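Local coordinates for protein mannose-6-phosphate isomerase (Helicobacter pylori, PDB 2QH5) that probably transfers the guanylyl group of GTP to mannose 1-phosphate, giving GDP-mannose, through the nucleotidyltransferase domain that this N-terminal fragment holds, at residues Ala121-Ala125 / Val260-Ala264; Ala133-Val139 / Val192-Phe198; Glu84-Lys88 / Ser237-Leu241; Lys128-Leu132 / Ile257-Glu261. One frame throughout, in Å; residues are numbered along the deposited sequence.

Interaction 1: Ala121-Ala125 / Val260-Ala264; sequences AYENA and VELNA
A121 and A125 of helix 119-134 pack against V260, L262 and A264 in a buried, apolar helix-on-sheet contact. It lies in the nucleotidyltransferase domain, of GT-A type, where helices cover a mixed sheet. V260 and E261 belong to strand 257-261, and the chain then runs on past the helix. No hydrogen bond links the two segments. The small alanines let the helix come close, with the CA atoms of A121 and A264 5.5 Å apart. Both alanines point at the second segment. The CB of A125 meets V260 CG1 at 3.9 Å and also lies near L262 CD2. V260 turns this branch toward the helix because CG1 is anti to the backbone N (chi1 -177°). One turn earlier, Y122 lies side by side with L262, and both side chains point the same way. Y122 CD1 lies 4.2 Å from L262 CD2, in an oblique approach. The tyrosine hydroxyl goes elsewhere, to a hydrogen bond with N47. M190 of strand 184-194 touches both Y122 and L262. At the start of the segment, A121 CB sits 4.1 Å from A264 CB and 3.3 Å from the carbonyl O of N263.

Interaction 2: Ala133-Val139 / Val192-Phe198; sequences AQKGFLV and VFQAGVF
V139 and V192 form an antiparallel, hydrogen-bonded pair between strands 138-144 and 184-194. V139 N donates a hydrogen bond to V192 O at 2.7 Å, almost in line with the carbonyl (C=O...N 171°). The return bond, V192 N to V139 O, is 2.9 Å long, and its donor is tilted 21° from the carbonyl plane. Beyond this pair a water takes over. It donates to A133 O and F137 O and accepts from Q194 N at 2.8 Å. One water thus satisfies two acceptors and a donor where the end of helix 119-134 and the turn after it face the end of strand 184-194. The backbone of L138 bonds to K256 and K258, at and just before strand 257-261. A133 CB touches V192 CG1, and L138 CD2 lies 3.6 Å from F193 CB and 3.8 Å from V197 CG2. F198 CD2 sits over one face of the F193 ring, offset toward its rim. Helix 119-134 closes in a Schellman motif, with G136 at positive phi. Q194 is the N-cap of helix 195-205, and its OE1 accepts a weak 3.4 Å bond from V197 N. A helix-to-strand turn thus meets a strand-to-helix turn at the end of an antiparallel pairing in a GT-A type domain.

Interaction 3: Glu84-Lys88 / Ser237-Leu241; sequences ESLSK and SMQDL
M238 reaches from the end of helix 235-239 into the loop 84-88, which leads from strand 78-84 to helix 90-99. Its CB meets L86 CD1 at 3.8 Å. The side chain then bends at chi2 and chi3, which brings SD to 3.5 Å from the carbonyl O of L86. The methyl CE goes on toward the E84 carboxylate, and the two side chains cross at about a right angle. The backbone O of M238 lies beside the K88 chain, at 3.1 Å from CE. Q239 points away from the loop, but its CG still comes within 4.0 Å of L86 CD1. The same methyl, L86 CD1, lies against the M238-Q239 backbone, 3.7 Å from Q239 N. L241 completes the contact. Its carbonyl O accepts a hydrogen bond of 3.2 Å from K88 NZ, and the nitrogen lies nearly on the line of the C=O bond. Bends at chi2 and chi4 carry the lysine there, and on the way its CG passes 3.8 Å from L241 CB. S85 OG is bonded to L233 O in the neighbouring strand. This is a loop packed on a helix end, with a lysine holding a main-chain carbonyl, in the beta-to-alpha connection from strand 78-84 to helix 90-99 of the alpha/beta nucleotidyltransferase domain.

Interaction 4: Lys128-Leu132 / Ile257-Glu261; sequences KAIDL and IKMVE
Helix segment 128-132 and strand segment 257-261 run nearly antiparallel, with 166° between their directions and 9.1 Å between their axes. The closest backbone pair is A129 and V260, whose CA atoms are 6.6 Å apart. No hydrogen bond passes between the two segments, so the contact is side-chain packing. V260 sits in the middle and uses both methyls. V260 CG2 is beside the backbone N and meets L132 CD1 at 3.8 Å, with A129 CB a little further off at 4.3 Å. V260 CG1 takes the aliphatic part of K128, with K128 CD at 4.0 Å. The amino end of K128 leads away from the strand. L132 CD1 is shared, for it also lies 4.0 Å from K258 CB, where the two side chains cross at about a right angle. Beyond CB, K258 bends at chi2 and turns its end off the helix, toward a long, weak ion pair with D162. M259 points to the other side of the strand, where it touches Y185 and V163. In the sheet, strand 257-261 lies parallel to strand 138-144, through backbone bonds of K258 and V260. V139 of that strand touches A129, L132 and V260, and V192 of strand 184-194 touches A129 as well.

How the interactions relate
Interactions 1, 2 and 4 form one group around helix 119-134, while interaction 3 stands apart. Interactions 1 and 4 are successive parts of the same packing of that helix on strand 257-261; their centres are 10 Å apart and they share V260 and E261. Interaction 2 follows interaction 4 at the end of the helix, their centres 9 Å apart. It leads into strand 138-144, the neighbour of 257-261, and V139 touches V260. Interaction 3 lies across the chain's centre from interactions 1 and 4, and its centre is 26 to 33 Å from the other three. Along the chain, 84-88 comes first, then the helix and 133-139, then 192-198 and 237-241, and strand 257-261 last. Distant parts of the sequence thus close one nucleotidyltransferase domain.

Interaction 1: Ala121-Ala125 / Val260-Ala264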
# COMPACT_ATOMS: atom_id res chain seq x y z
N ALA A 121 -14.83 -6.60 -10.24
CA ALA A 121 -13.69 -7.51 -10.19
C ALA A 121 -12.69 -7.08 -9.11
O ALA A 121 -11.99 -7.92 -8.52
CB ALA A 121 -13.01 -7.57 -11.54
N TYR A 122 -12.63 -5.77 -8.85
CA TYR A 122 -11.82 -5.21 -7.77
C TYR A 122 -12.37 -5.62 -6.42
O TYR A 122 -11.63 -6.07 -5.55
CB TYR A 122 -11.77 -3.68 -7.86
CG TYR A 122 -10.89 -3.06 -6.79
CD1 TYR A 122 -9.51 -3.00 -6.95
CD2 TYR A 122 -11.44 -2.54 -5.62
CE1 TYR A 122 -8.70 -2.45 -5.99
CE2 TYR A 122 -10.63 -1.98 -4.64
CZ TYR A 122 -9.26 -1.94 -4.83
OH TYR A 122 -8.43 -1.39 -3.88
N GLU A 123 -13.68 -5.45 -6.26
CA GLU A 123 -14.37 -5.69 -4.99
C GLU A 123 -14.30 -7.16 -4.58
O GLU A 123 -14.24 -7.48 -3.39
CB GLU A 123 -15.82 -5.25 -5.14
CG GLU A 123 -16.52 -4.89 -3.85
CD GLU A 123 -17.59 -3.83 -4.07
OE1 GLU A 123 -17.53 -3.12 -5.11
OE2 GLU A 123 -18.48 -3.68 -3.20
N ASN A 124 -14.32 -8.05 -5.59
CA ASN A 124 -14.23 -9.50 -5.40
C ASN A 124 -12.86 -9.91 -4.87
O ASN A 124 -12.76 -10.64 -3.87
CB ASN A 124 -14.51 -10.25 -6.71
CG ASN A 124 -15.96 -10.11 -7.18
OD1 ASN A 124 -16.89 -10.05 -6.38
ND2 ASN A 124 -16.15 -10.08 -8.50
N ALA A 125 -11.81 -9.44 -5.56
CA ALA A 125 -10.42 -9.64 -5.17
C ALA A 125 -10.12 -9.14 -3.75
O ALA A 125 -9.36 -9.77 -3.01
CB ALA A 125 -9.48 -8.98 -6.17
N VAL A 260 -3.67 -12.92 -5.05
CA VAL A 260 -5.02 -12.87 -5.64
C VAL A 260 -4.89 -12.15 -6.98
O VAL A 260 -4.26 -11.10 -7.06
CB VAL A 260 -6.03 -12.13 -4.72
CG1 VAL A 260 -7.43 -12.16 -5.31
CG2 VAL A 260 -6.05 -12.75 -3.33
N GLU A 261 -5.47 -12.70 -8.04
CA GLU A 261 -5.37 -12.09 -9.38
C GLU A 261 -6.21 -10.83 -9.53
O GLU A 261 -7.38 -10.80 -9.14
CB GLU A 261 -5.77 -13.09 -10.47
CG GLU A 261 -4.92 -14.35 -10.52
CD GLU A 261 -5.60 -15.46 -11.32
OE1 GLU A 261 -6.20 -15.16 -12.37
OE2 GLU A 261 -5.52 -16.63 -10.88
N LEU A 262 -5.61 -9.79 -10.09
CA LEU A 262 -6.33 -8.56 -10.42
C LEU A 262 -6.64 -8.49 -11.91
O LEU A 262 -5.77 -8.17 -12.72
CB LEU A 262 -5.57 -7.31 -9.96
CG LEU A 262 -5.99 -6.68 -8.63
CD1 LEU A 262 -5.06 -5.53 -8.27
CD2 LEU A 262 -7.43 -6.20 -8.67
N ASN A 263 -7.88 -8.83 -12.25
CA ASN A 263 -8.36 -8.74 -13.62
C ASN A 263 -9.41 -7.64 -13.68
O ASN A 263 -10.61 -7.92 -13.75
CB ASN A 263 -8.95 -10.08 -14.07
CG ASN A 263 -8.24 -11.27 -13.45
OD1 ASN A 263 -7.01 -11.33 -13.43
ND2 ASN A 263 -9.01 -12.22 -12.94
N ALA A 264 -8.95 -6.39 -13.63
CA ALA A 264 -9.86 -5.25 -13.49
C ALA A 264 -9.45 -4.03 -14.33
O ALA A 264 -9.91 -2.92 -14.06
CB ALA A 264 -9.99 -4.88 -12.02

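Interaction 2: Ala133-Val139 / Val192-Phe198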
# COMPACT_ATOMS: atom_id res chain seq x y z
N ALA A 133 -6.17 -12.86 4.72
CA ALA A 133 -5.54 -12.06 5.76
C ALA A 133 -5.96 -12.50 7.16
O ALA A 133 -5.17 -12.45 8.10
CB ALA A 133 -5.84 -10.58 5.55
N GLN A 134 -7.21 -12.94 7.30
CA GLN A 134 -7.70 -13.43 8.60
C GLN A 134 -7.08 -14.78 8.96
O GLN A 134 -7.09 -15.17 10.13
CB GLN A 134 -9.22 -13.56 8.61
CG GLN A 134 -9.94 -12.25 8.46
CD GLN A 134 -11.43 -12.41 8.69
OE1 GLN A 134 -12.21 -12.46 7.74
NE2 GLN A 134 -11.82 -12.49 9.96
N LYS A 135 -6.54 -15.47 7.95
CA LYS A 135 -5.88 -16.76 8.15
C LYS A 135 -4.43 -16.58 8.60
O LYS A 135 -3.78 -17.54 9.03
CB LYS A 135 -5.95 -17.62 6.88
CG LYS A 135 -7.36 -17.75 6.34
CD LYS A 135 -7.66 -19.17 5.89
CE LYS A 135 -9.16 -19.41 5.86
NZ LYS A 135 -9.49 -20.84 6.06
N GLY A 136 -3.93 -15.35 8.51
CA GLY A 136 -2.61 -15.01 9.02
C GLY A 136 -1.59 -14.77 7.94
O GLY A 136 -0.39 -14.82 8.20
N PHE A 137 -2.07 -14.51 6.72
CA PHE A 137 -1.22 -14.28 5.55
C PHE A 137 -1.01 -12.79 5.21
O PHE A 137 -1.80 -11.92 5.60
CB PHE A 137 -1.81 -14.98 4.32
CG PHE A 137 -1.81 -16.48 4.40
CD1 PHE A 137 -3.01 -17.17 4.61
CD2 PHE A 137 -0.64 -17.21 4.23
CE1 PHE A 137 -3.03 -18.57 4.67
CE2 PHE A 137 -0.65 -18.59 4.29
CZ PHE A 137 -1.85 -19.28 4.51
N LEU A 138 0.08 -12.53 4.48
CA LEU A 138 0.36 -11.26 3.82
C LEU A 138 -0.06 -11.38 2.37
O LEU A 138 0.54 -12.13 1.60
CB LEU A 138 1.86 -10.93 3.85
CG LEU A 138 2.59 -10.88 5.19
CD1 LEU A 138 4.05 -10.49 4.98
CD2 LEU A 138 1.91 -9.91 6.14
N VAL A 139 -1.09 -10.65 1.99
CA VAL A 139 -1.72 -10.88 0.70
C VAL A 139 -1.26 -9.84 -0.27
O VAL A 139 -1.30 -8.64 0.01
CB VAL A 139 -3.27 -10.89 0.81
CG1 VAL A 139 -3.89 -11.40 -0.47
CG2 VAL A 139 -3.73 -11.73 1.99
N VAL A 192 -2.87 -6.61 1.43
CA VAL A 192 -3.78 -6.77 2.56
C VAL A 192 -3.12 -7.69 3.59
O VAL A 192 -2.46 -8.65 3.22
CB VAL A 192 -5.18 -7.35 2.16
CG1 VAL A 192 -6.11 -7.41 3.36
CG2 VAL A 192 -5.82 -6.51 1.05
N PHE A 193 -3.28 -7.35 4.86
CA PHE A 193 -2.75 -8.12 5.99
C PHE A 193 -3.28 -7.52 7.28
O PHE A 193 -3.69 -6.36 7.30
CB PHE A 193 -1.20 -8.14 6.05
CG PHE A 193 -0.52 -6.93 5.44
CD1 PHE A 193 -0.69 -5.65 5.97
CD2 PHE A 193 0.32 -7.08 4.33
CE1 PHE A 193 -0.06 -4.55 5.40
CE2 PHE A 193 0.97 -5.99 3.76
CZ PHE A 193 0.77 -4.72 4.28
N GLN A 194 -3.29 -8.31 8.34
CA GLN A 194 -3.58 -7.78 9.66
C GLN A 194 -2.36 -6.99 10.14
O GLN A 194 -1.23 -7.33 9.78
CB GLN A 194 -3.91 -8.91 10.62
CG GLN A 194 -4.44 -8.47 11.95
CD GLN A 194 -4.12 -9.46 13.04
OE1 GLN A 194 -2.97 -9.59 13.48
NE2 GLN A 194 -5.15 -10.17 13.50
N ALA A 195 -2.59 -5.93 10.92
CA ALA A 195 -1.52 -5.06 11.40
C ALA A 195 -0.49 -5.82 12.23
O ALA A 195 0.72 -5.70 12.00
CB ALA A 195 -2.10 -3.90 12.19
N GLY A 196 -0.99 -6.62 13.16
CA GLY A 196 -0.15 -7.44 14.04
C GLY A 196 0.75 -8.44 13.36
O GLY A 196 1.94 -8.50 13.67
N VAL A 197 0.20 -9.22 12.43
CA VAL A 197 1.02 -10.16 11.64
C VAL A 197 2.01 -9.44 10.73
O VAL A 197 3.15 -9.89 10.57
CB VAL A 197 0.16 -11.24 10.87
CG1 VAL A 197 -1.30 -10.93 10.93
CG2 VAL A 197 0.64 -11.46 9.41
N PHE A 198 1.59 -8.31 10.15
CA PHE A 198 2.54 -7.48 9.40
C PHE A 198 3.73 -7.06 10.27
O PHE A 198 4.88 -7.18 9.85
CB PHE A 198 1.89 -6.23 8.79
CG PHE A 198 2.89 -5.29 8.19
CD1 PHE A 198 3.40 -4.23 8.93
CD2 PHE A 198 3.38 -5.50 6.91
CE1 PHE A 198 4.34 -3.38 8.40
CE2 PHE A 198 4.32 -4.65 6.36
CZ PHE A 198 4.81 -3.59 7.11
O HOH W 1 -2.82 -11.09 8.15

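Interaction 3: Glu84-Lys88 / Ser237-Leu241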
# COMPACT_ATOMS: atom_id res chain seq x y z
N GLU A 84 4.04 13.55 5.79
CA GLU A 84 5.45 13.28 5.76
C GLU A 84 6.25 14.52 5.40
O GLU A 84 5.90 15.26 4.47
CB GLU A 84 5.75 12.10 4.84
CG GLU A 84 5.02 10.82 5.26
CD GLU A 84 5.61 9.56 4.67
OE1 GLU A 84 5.99 8.66 5.46
OE2 GLU A 84 5.68 9.46 3.42
N SER A 85 7.29 14.77 6.20
CA SER A 85 8.33 15.74 5.86
C SER A 85 9.19 15.13 4.75
O SER A 85 9.24 15.66 3.64
CB SER A 85 9.17 16.07 7.10
OG SER A 85 9.29 14.95 7.97
N LEU A 86 9.83 14.01 5.07
CA LEU A 86 10.58 13.21 4.10
C LEU A 86 9.84 11.92 3.81
O LEU A 86 9.03 11.45 4.62
CB LEU A 86 11.94 12.81 4.67
CG LEU A 86 12.85 13.79 5.39
CD1 LEU A 86 13.78 13.03 6.33
CD2 LEU A 86 13.64 14.66 4.41
N SER A 87 10.13 11.33 2.66
CA SER A 87 9.60 10.03 2.31
C SER A 87 10.71 8.97 2.36
O SER A 87 11.67 9.02 1.58
CB SER A 87 8.94 10.06 0.93
OG SER A 87 7.86 10.98 0.91
N LYS A 88 10.58 8.04 3.30
CA LYS A 88 11.54 6.95 3.42
C LYS A 88 10.95 5.63 2.91
O LYS A 88 11.18 4.56 3.48
CB LYS A 88 12.07 6.83 4.85
CG LYS A 88 13.51 7.30 5.03
CD LYS A 88 13.70 8.77 4.69
CE LYS A 88 15.08 9.29 5.07
NZ LYS A 88 16.21 8.59 4.39
N SER A 237 13.23 12.75 12.98
CA SER A 237 12.90 11.35 13.24
C SER A 237 13.03 10.49 11.99
O SER A 237 13.45 9.33 12.05
CB SER A 237 11.48 11.23 13.78
OG SER A 237 11.26 12.13 14.85
N MET A 238 12.68 11.07 10.85
CA MET A 238 12.65 10.33 9.61
C MET A 238 14.01 10.29 8.93
O MET A 238 14.23 9.45 8.06
CB MET A 238 11.61 10.93 8.67
CG MET A 238 10.21 10.86 9.23
SD MET A 238 9.01 10.38 7.99
CE MET A 238 9.44 8.66 7.76
N GLN A 239 14.91 11.18 9.34
CA GLN A 239 16.25 11.30 8.75
C GLN A 239 17.07 10.02 8.86
O GLN A 239 17.61 9.55 7.87
CB GLN A 239 17.02 12.45 9.39
CG GLN A 239 17.05 13.72 8.57
CD GLN A 239 17.58 14.92 9.34
OE1 GLN A 239 17.75 14.87 10.56
NE2 GLN A 239 17.83 16.01 8.63
N ASP A 240 17.13 9.47 10.07
CA ASP A 240 17.98 8.31 10.33
C ASP A 240 17.39 7.00 9.82
O ASP A 240 18.03 5.95 9.90
CB ASP A 240 18.28 8.19 11.83
CG ASP A 240 17.15 7.52 12.59
OD1 ASP A 240 16.04 8.08 12.63
OD2 ASP A 240 17.38 6.42 13.15
N LEU A 241 16.16 7.06 9.29
CA LEU A 241 15.47 5.89 8.77
C LEU A 241 16.07 5.44 7.45
O LEU A 241 16.33 6.26 6.57
CB LEU A 241 13.98 6.17 8.60
CG LEU A 241 13.02 5.62 9.64
CD1 LEU A 241 13.45 5.96 11.05
CD2 LEU A 241 11.65 6.15 9.37

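Interaction 4: Lys128-Leu132 / Ile257-Glu261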
# COMPACT_ATOMS: atom_id res chain seq x y z
N LYS A 128 -11.74 -11.55 -1.17
CA LYS A 128 -10.86 -12.72 -1.16
C LYS A 128 -9.63 -12.45 -0.30
O LYS A 128 -9.35 -13.19 0.65
CB LYS A 128 -10.43 -13.09 -2.58
CG LYS A 128 -11.47 -13.82 -3.42
CD LYS A 128 -10.87 -14.21 -4.77
CE LYS A 128 -11.79 -15.11 -5.58
NZ LYS A 128 -12.82 -14.35 -6.35
N ALA A 129 -8.90 -11.37 -0.63
CA ALA A 129 -7.69 -10.97 0.10
C ALA A 129 -7.92 -10.81 1.60
O ALA A 129 -7.06 -11.20 2.40
CB ALA A 129 -7.15 -9.70 -0.47
N ILE A 130 -9.07 -10.25 1.96
CA ILE A 130 -9.47 -10.12 3.36
C ILE A 130 -9.55 -11.47 4.06
O ILE A 130 -9.10 -11.62 5.20
CB ILE A 130 -10.83 -9.40 3.49
CG1 ILE A 130 -10.74 -7.95 2.99
CG2 ILE A 130 -11.34 -9.43 4.94
CD1 ILE A 130 -9.91 -7.03 3.87
N ASP A 131 -10.13 -12.46 3.37
CA ASP A 131 -10.32 -13.78 3.96
C ASP A 131 -8.97 -14.45 4.24
O ASP A 131 -8.76 -14.98 5.34
CB ASP A 131 -11.22 -14.66 3.10
CG ASP A 131 -11.86 -15.79 3.89
OD1 ASP A 131 -12.67 -15.49 4.81
OD2 ASP A 131 -11.56 -16.97 3.60
N LEU A 132 -8.06 -14.39 3.27
CA LEU A 132 -6.68 -14.87 3.44
C LEU A 132 -5.93 -14.17 4.57
O LEU A 132 -5.16 -14.80 5.29
CB LEU A 132 -5.87 -14.72 2.15
CG LEU A 132 -6.28 -15.55 0.94
CD1 LEU A 132 -5.61 -15.05 -0.33
CD2 LEU A 132 -5.97 -17.02 1.19
N ILE A 257 3.20 -15.49 2.24
CA ILE A 257 2.66 -14.72 1.12
C ILE A 257 1.70 -15.51 0.22
O ILE A 257 2.08 -16.55 -0.33
CB ILE A 257 3.80 -14.12 0.27
CG1 ILE A 257 4.69 -13.23 1.14
CG2 ILE A 257 3.26 -13.33 -0.94
CD1 ILE A 257 5.99 -12.85 0.48
N LYS A 258 0.48 -15.00 0.06
CA LYS A 258 -0.46 -15.52 -0.95
C LYS A 258 -0.80 -14.45 -1.99
O LYS A 258 -0.58 -13.27 -1.78
CB LYS A 258 -1.73 -16.06 -0.29
CG LYS A 258 -1.51 -17.27 0.62
CD LYS A 258 -1.13 -18.52 -0.16
CE LYS A 258 -1.13 -19.74 0.74
NZ LYS A 258 0.19 -20.00 1.34
N MET A 259 -1.34 -14.88 -3.13
CA MET A 259 -1.64 -13.96 -4.21
C MET A 259 -3.13 -14.03 -4.56
O MET A 259 -3.77 -15.06 -4.37
CB MET A 259 -0.80 -14.29 -5.43
CG MET A 259 -0.64 -13.15 -6.42
SD MET A 259 0.05 -13.68 -8.00
CE MET A 259 -1.46 -14.20 -8.79
N VAL A 260 -3.67 -12.92 -5.05
CA VAL A 260 -5.02 -12.87 -5.64
C VAL A 260 -4.89 -12.15 -6.98
O VAL A 260 -4.26 -11.10 -7.06
CB VAL A 260 -6.03 -12.13 -4.72
CG1 VAL A 260 -7.43 -12.16 -5.31
CG2 VAL A 260 -6.05 -12.75 -3.33
N GLU A 261 -5.47 -12.70 -8.04
CA GLU A 261 -5.37 -12.09 -9.38
C GLU A 261 -6.21 -10.83 -9.53
O GLU A 261 -7.38 -10.80 -9.14
CB GLU A 261 -5.77 -13.09 -10.47
CG GLU A 261 -4.92 -14.35 -10.52
CD GLU A 261 -5.60 -15.46 -11.32
OE1 GLU A 261 -6.20 -15.16 -12.37
OE2 GLU A 261 -5.52 -16.63 -10.88